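Local coordinates for protein geranylgeranyl Pyrophosphate Synthetase (Geoglobus acetivorans, PDB 5JFQ) that builds geranylgeranyl diphosphate, with some farnesyl diphosphate, by adding isopentenyl diphosphate units stepwise to dimethylallyl diphosphate in a magnesium-dependent homodimer, at residues B[47-52]-B[72-77]. Sequence-based numbering, arbitrary orientation.
Sequences LRPVIT and AIETVH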
ATOM      1  N   LEU B  47       1.248  14.094  15.277  1.00 58.49           N
ATOM      2  CA  LEU B  47       1.264  13.540  16.624  1.00 55.88           C
ATOM      3  C   LEU B  47       2.171  12.319  16.719  1.00 61.31           C
ATOM      4  O   LEU B  47       3.110  12.281  17.528  1.00 62.08           O
ATOM      5  CB  LEU B  47      -0.151  13.185  17.041  1.00 55.09           C
ATOM      6  CG  LEU B  47      -0.390  12.951  18.524  1.00 63.65           C
ATOM      7  CD1 LEU B  47       0.342  13.994  19.334  1.00 62.29           C
ATOM      8  CD2 LEU B  47      -1.889  13.064  18.764  1.00 70.82           C
ATOM      9  N   ARG B  48       1.895  11.306  15.891  1.00 60.82           N
ATOM     10  CA  ARG B  48       2.647  10.051  15.948  1.00 62.14           C
ATOM     11  C   ARG B  48       4.150  10.237  15.736  1.00 60.74           C
ATOM     12  O   ARG B  48       4.935   9.643  16.497  1.00 58.16           O
ATOM     13  CB  ARG B  48       2.032   9.067  14.946  1.00 59.26           C
ATOM     14  CG  ARG B  48       0.525   8.946  15.091  1.00 56.30           C
ATOM     15  CD  ARG B  48      -0.161   8.531  13.796  1.00 55.65           C
ATOM     16  NE  ARG B  48      -1.313   7.673  14.072  1.00 59.87           N
ATOM     17  CZ  ARG B  48      -2.563   8.117  14.205  1.00 64.00           C
ATOM     18  NH1 ARG B  48      -2.793   9.423  14.071  1.00 56.39           N
ATOM     19  NH2 ARG B  48      -3.571   7.264  14.464  1.00 55.12           N
ATOM     20  N   PRO B  49       4.620  11.013  14.750  1.00 57.50           N
ATOM     21  CA  PRO B  49       6.061  11.319  14.692  1.00 60.70           C
ATOM     22  C   PRO B  49       6.634  11.826  16.006  1.00 64.08           C
ATOM     23  O   PRO B  49       7.707  11.372  16.433  1.00 58.85           O
ATOM     24  CB  PRO B  49       6.139  12.397  13.601  1.00 61.89           C
ATOM     25  CG  PRO B  49       4.947  12.187  12.766  1.00 55.86           C
ATOM     26  CD  PRO B  49       3.894  11.556  13.591  1.00 54.17           C
ATOM     27  N   VAL B  50       5.947  12.779  16.648  1.00 63.60           N
ATOM     28  CA  VAL B  50       6.434  13.341  17.904  1.00 62.79           C
ATOM     29  C   VAL B  50       6.482  12.260  18.972  1.00 61.79           C
ATOM     30  O   VAL B  50       7.397  12.220  19.798  1.00 60.22           O
ATOM     31  CB  VAL B  50       5.562  14.539  18.339  1.00 60.60           C
ATOM     32  CG1 VAL B  50       5.947  15.008  19.731  1.00 59.22           C
ATOM     33  CG2 VAL B  50       5.703  15.677  17.362  1.00 64.11           C
ATOM     34  N   ILE B  51       5.511  11.352  18.960  1.00 59.00           N
ATOM     35  CA  ILE B  51       5.595  10.247  19.900  1.00 60.97           C
ATOM     36  C   ILE B  51       6.830   9.403  19.615  1.00 63.39           C
ATOM     37  O   ILE B  51       7.443   8.852  20.538  1.00 65.11           O
ATOM     38  CB  ILE B  51       4.294   9.431  19.860  1.00 56.84           C
ATOM     39  CG1 ILE B  51       3.151  10.338  20.286  1.00 58.96           C
ATOM     40  CG2 ILE B  51       4.383   8.224  20.765  1.00 52.00           C
ATOM     41  CD1 ILE B  51       1.772   9.733  20.179  1.00 60.77           C
ATOM     42  N   THR B  52       7.250   9.324  18.352  1.00 61.10           N
ATOM     43  CA  THR B  52       8.402   8.487  18.029  1.00 60.73           C
ATOM     44  C   THR B  52       9.700   9.138  18.495  1.00 61.96           C
ATOM     45  O   THR B  52      10.572   8.469  19.065  1.00 63.91           O
ATOM     46  CB  THR B  52       8.420   8.191  16.525  1.00 59.25           C
ATOM     47  OG1 THR B  52       7.223   7.473  16.189  1.00 61.09           O
ATOM     48  CG2 THR B  52       9.646   7.353  16.122  1.00 47.60           C
ATOM     49  N   ALA B  72       8.256   7.775   8.603  1.00 50.62           N
ATOM     50  CA  ALA B  72       7.586   6.652   7.955  1.00 52.38           C
ATOM     51  C   ALA B  72       6.191   6.447   8.513  1.00 52.06           C
ATOM     52  O   ALA B  72       5.242   6.218   7.759  1.00 51.23           O
ATOM     53  CB  ALA B  72       8.401   5.369   8.101  1.00 48.06           C
ATOM     54  N   ILE B  73       6.051   6.523   9.829  1.00 52.28           N
ATOM     55  CA  ILE B  73       4.746   6.337  10.440  1.00 51.03           C
ATOM     56  C   ILE B  73       3.802   7.476  10.064  1.00 52.51           C
ATOM     57  O   ILE B  73       2.619   7.243   9.782  1.00 54.06           O
ATOM     58  CB  ILE B  73       4.917   6.182  11.954  1.00 51.82           C
ATOM     59  CG1 ILE B  73       5.607   4.848  12.217  1.00 48.76           C
ATOM     60  CG2 ILE B  73       3.571   6.309  12.662  1.00 57.30           C
ATOM     61  CD1 ILE B  73       5.530   4.402  13.632  1.00 57.46           C
ATOM     62  N   GLU B  74       4.301   8.715  10.020  1.00 49.97           N
ATOM     63  CA  GLU B  74       3.448   9.816   9.576  1.00 53.27           C
ATOM     64  C   GLU B  74       3.002   9.603   8.142  1.00 53.97           C
ATOM     65  O   GLU B  74       1.865   9.930   7.777  1.00 54.91           O
ATOM     66  CB  GLU B  74       4.167  11.158   9.692  1.00 54.21           C
ATOM     67  CG  GLU B  74       3.330  12.356   9.226  1.00 55.85           C
ATOM     68  CD  GLU B  74       2.189  12.709  10.174  1.00 55.02           C
ATOM     69  OE1 GLU B  74       2.087  12.092  11.246  1.00 56.97           O
ATOM     70  OE2 GLU B  74       1.388  13.605   9.848  1.00 57.29           O
ATOM     71  N   THR B  75       3.887   9.040   7.321  1.00 50.67           N
ATOM     72  CA  THR B  75       3.540   8.731   5.943  1.00 50.71           C
ATOM     73  C   THR B  75       2.424   7.693   5.881  1.00 49.07           C
ATOM     74  O   THR B  75       1.463   7.849   5.115  1.00 49.17           O
ATOM     75  CB  THR B  75       4.799   8.263   5.212  1.00 48.76           C
ATOM     76  OG1 THR B  75       5.866   9.169   5.509  1.00 42.60           O
ATOM     77  CG2 THR B  75       4.580   8.211   3.702  1.00 45.05           C
ATOM     78  N   VAL B  76       2.525   6.637   6.693  1.00 47.66           N
ATOM     79  CA  VAL B  76       1.424   5.685   6.813  1.00 53.26           C
ATOM     80  C   VAL B  76       0.146   6.407   7.212  1.00 51.14           C
ATOM     81  O   VAL B  76      -0.917   6.200   6.611  1.00 48.47           O
ATOM     82  CB  VAL B  76       1.759   4.568   7.819  1.00 49.86           C
ATOM     83  CG1 VAL B  76       0.480   3.775   8.154  1.00 42.19           C
ATOM     84  CG2 VAL B  76       2.826   3.649   7.256  1.00 44.16           C
ATOM     85  N   HIS B  77       0.242   7.269   8.196  1.00 51.40           N
ATOM     86  CA  HIS B  77      -0.919   7.963   8.637  1.00 51.41           C
ATOM     87  C   HIS B  77      -1.534   8.728   7.517  1.00 52.78           C
ATOM     88  O   HIS B  77      -2.712   8.697   7.358  1.00 51.92           O
ATOM     89  CB  HIS B  77      -0.614   8.860   9.819  1.00 52.57           C
ATOM     90  CG  HIS B  77      -1.813   9.553  10.382  1.00 58.55           C
ATOM     91  ND1 HIS B  77      -2.911   8.877  10.847  1.00 52.31           N
ATOM     92  CD2 HIS B  77      -2.090  10.862  10.531  1.00 52.64           C
ATOM     93  CE1 HIS B  77      -3.810   9.740  11.263  1.00 55.18           C
ATOM     94  NE2 HIS B  77      -3.334  10.949  11.083  1.00 56.48           N
TER
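Arg48 lays its guanidinium flat on the imidazole of His77 in the all-helical prenyltransferase fold, where the segments 47-52 and 72-77, of helices 47-58 and 67-88, run nearly antiparallel (160°). The centres of the two groups lie 3.9 Å apart and their planes differ by 17°. The stack is offset: Arg48 NH1 sits over the rim of the ring, while Arg48 CD adds a CH-pi contact over the ring face, 4.2 Å from the centroid. His77 reaches across with CG anti to its backbone N (chi1 -176°). By similarity both residues bind isopentenyl diphosphate, so the stack probably sets two residues of that site against each other. One turn back along helix 67-88, Ile73 CG2 packs on Arg48 CB at 3.9 Å. Further out, Arg48 NH2 makes a weak hydrogen bond to Thr176 O of helix 165-190, and Thr52 OG1 hydrogen-bonds to Ser183 O on that same helix. An alanine in place of Arg48 would probably leave one face of the His77 ring without its flat partner and Thr176 O without its weak hydrogen bond. On the flank, Glu74 bends at chi2 and lies alongside the proline ring of Pro49, its OE2 in a salt bridge with Arg46 NH1.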